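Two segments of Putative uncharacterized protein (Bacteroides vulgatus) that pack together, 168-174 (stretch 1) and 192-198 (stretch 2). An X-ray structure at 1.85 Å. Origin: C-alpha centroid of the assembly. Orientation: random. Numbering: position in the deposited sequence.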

# COMPACT_ATOMS: atom_id res chain seq x y z
N ALA A 168 -10.36 -8.51 22.26
CA ALA A 168 -9.72 -9.78 22.64
C ALA A 168 -8.34 -9.54 23.30
O ALA A 168 -8.04 -10.12 24.34
CB ALA A 168 -9.57 -10.69 21.42
N LEU A 169 -7.53 -8.68 22.69
CA LEU A 169 -6.18 -8.41 23.21
C LEU A 169 -6.22 -7.65 24.53
O LEU A 169 -5.44 -7.93 25.44
CB LEU A 169 -5.34 -7.67 22.18
CG LEU A 169 -4.83 -8.55 21.03
CD1 LEU A 169 -4.80 -7.80 19.71
CD2 LEU A 169 -3.49 -9.17 21.34
N ASP A 170 -7.16 -6.71 24.65
CA ASP A 170 -7.34 -5.99 25.91
C ASP A 170 -7.84 -6.95 27.02
O ASP A 170 -7.33 -6.94 28.14
CB ASP A 170 -8.30 -4.82 25.71
CG ASP A 170 -8.60 -4.09 26.99
OD1 ASP A 170 -7.65 -3.59 27.60
OD2 ASP A 170 -9.77 -4.05 27.39
N THR A 171 -8.81 -7.80 26.70
CA THR A 171 -9.23 -8.83 27.65
C THR A 171 -8.08 -9.76 28.05
O THR A 171 -7.90 -10.07 29.24
CB THR A 171 -10.37 -9.67 27.10
OG1 THR A 171 -11.46 -8.81 26.83
CG2 THR A 171 -10.83 -10.73 28.12
N TYR A 172 -7.29 -10.19 27.07
CA TYR A 172 -6.14 -11.06 27.35
C TYR A 172 -5.26 -10.40 28.41
O TYR A 172 -4.83 -11.06 29.36
CB TYR A 172 -5.34 -11.29 26.07
CG TYR A 172 -3.96 -11.88 26.25
CD1 TYR A 172 -3.77 -13.25 26.34
CD2 TYR A 172 -2.84 -11.05 26.31
CE1 TYR A 172 -2.50 -13.80 26.49
CE2 TYR A 172 -1.57 -11.59 26.46
CZ TYR A 172 -1.40 -12.95 26.55
OH TYR A 172 -0.14 -13.46 26.70
N LEU A 173 -5.00 -9.10 28.25
CA LEU A 173 -4.15 -8.40 29.20
C LEU A 173 -4.81 -8.20 30.55
O LEU A 173 -4.16 -8.41 31.58
CB LEU A 173 -3.69 -7.06 28.65
CG LEU A 173 -2.62 -7.11 27.54
CD1 LEU A 173 -2.46 -5.68 26.95
CD2 LEU A 173 -1.26 -7.68 28.03
N LYS A 174 -6.08 -7.81 30.56
CA LYS A 174 -6.79 -7.60 31.83
C LYS A 174 -6.96 -8.90 32.63
O LYS A 174 -7.08 -8.85 33.85
CB LYS A 174 -8.15 -6.91 31.60
CG LYS A 174 -8.03 -5.43 31.18
CD LYS A 174 -9.38 -4.84 30.80
CE LYS A 174 -9.26 -3.33 30.56
NZ LYS A 174 -10.38 -2.78 29.74
N THR A 192 4.59 -7.38 21.67
CA THR A 192 3.71 -7.44 22.81
C THR A 192 2.26 -7.33 22.37
O THR A 192 1.94 -6.84 21.27
CB THR A 192 3.97 -6.30 23.83
OG1 THR A 192 3.65 -5.04 23.22
CG2 THR A 192 5.41 -6.29 24.35
N ALA A 193 1.37 -7.78 23.24
CA ALA A 193 -0.08 -7.62 23.03
C ALA A 193 -0.48 -6.15 22.82
O ALA A 193 -1.22 -5.83 21.89
CB ALA A 193 -0.86 -8.25 24.18
N SER A 194 0.06 -5.25 23.64
CA SER A 194 -0.19 -3.82 23.44
C SER A 194 0.23 -3.33 22.07
O SER A 194 -0.48 -2.51 21.47
CB SER A 194 0.50 -2.98 24.51
OG SER A 194 -0.05 -3.19 25.78
N ARG A 195 1.34 -3.83 21.54
CA ARG A 195 1.78 -3.41 20.21
C ARG A 195 0.87 -3.88 19.09
O ARG A 195 0.69 -3.19 18.10
CB ARG A 195 3.23 -3.82 19.97
CG ARG A 195 4.25 -3.05 20.82
CD ARG A 195 4.75 -1.79 20.14
NE ARG A 195 5.65 -2.10 19.03
CZ ARG A 195 6.95 -2.36 19.16
NH1 ARG A 195 7.56 -2.32 20.34
NH2 ARG A 195 7.66 -2.66 18.09
N TRP A 196 0.27 -5.05 19.25
CA TRP A 196 -0.76 -5.51 18.32
C TRP A 196 -1.98 -4.59 18.32
O TRP A 196 -2.52 -4.28 17.28
CB TRP A 196 -1.18 -6.96 18.63
CG TRP A 196 -0.24 -7.98 18.08
CD1 TRP A 196 0.77 -8.61 18.75
CD2 TRP A 196 -0.20 -8.48 16.74
NE1 TRP A 196 1.43 -9.48 17.91
CE2 TRP A 196 0.85 -9.42 16.67
CE3 TRP A 196 -0.95 -8.23 15.58
CZ2 TRP A 196 1.16 -10.12 15.51
CZ3 TRP A 196 -0.63 -8.92 14.41
CH2 TRP A 196 0.43 -9.84 14.39
N ILE A 197 -2.39 -4.14 19.50
CA ILE A 197 -3.51 -3.21 19.58
C ILE A 197 -3.17 -1.87 18.93
O ILE A 197 -3.99 -1.29 18.19
CB ILE A 197 -3.99 -2.98 21.04
CG1 ILE A 197 -4.44 -4.31 21.68
CG2 ILE A 197 -5.15 -1.93 21.06
CD1 ILE A 197 -4.86 -4.21 23.19
N LYS A 198 -1.95 -1.39 19.15
CA LYS A 198 -1.46 -0.17 18.47
C LYS A 198 -1.45 -0.29 16.94
O LYS A 198 -1.84 0.64 16.22
CB LYS A 198 -0.09 0.20 19.03
CG LYS A 198 0.43 1.54 18.62
CD LYS A 198 1.83 1.80 19.17
CE LYS A 198 1.90 1.75 20.67
NZ LYS A 198 3.16 2.44 21.17

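At the centre of the contact lies Ala193, a buried residue whose CB points toward the other helix and meets three side chains there: Leu169 through CD2 (4.0 Å), Tyr172 through CD2 (4.0 Å) and Leu173 through CD2 (3.9 Å). A single methyl suits this place, filling the space among larger groups while letting the backbones come close; the CA atoms of Leu169 and Ala193 are 6.2 Å apart. Tyr172 lends its ring carbon here while its OH is hydrogen-bonded elsewhere in the structure.

Leu169, long and branched, touches Ala193, Trp196 and Ile197. Both of its methyls lie near Trp196 CB, CD1 the nearer at 3.9 Å, and its CB lies 3.5 Å from Ile197 CG1. Trp196 thus contributes the base of its side chain, and its indole leads away. Ile197 suits its place because its extended arm, chi2 t, carries CD1 to within 3.7 Å of Asp170 N.

The two helices run nearly antiparallel, at 159°, and no hydrogen bond or salt bridge links them: apolar packing, burying 309 Å² in all, holds them together. Toward the edge, branched Leu173 has both methyls near Ala193 CB, and its CD1 also touches Ser194 OG at 3.7 Å, a hydroxyl hydrogen-bonded elsewhere. Some polar groups brace their own stretch: Lys174 NZ forms a salt bridge with Asp170 OD2 (2.7 Å), one turn apart, and Thr192 OG1 caps the helix that follows by accepting from Arg195 N (3.1 Å).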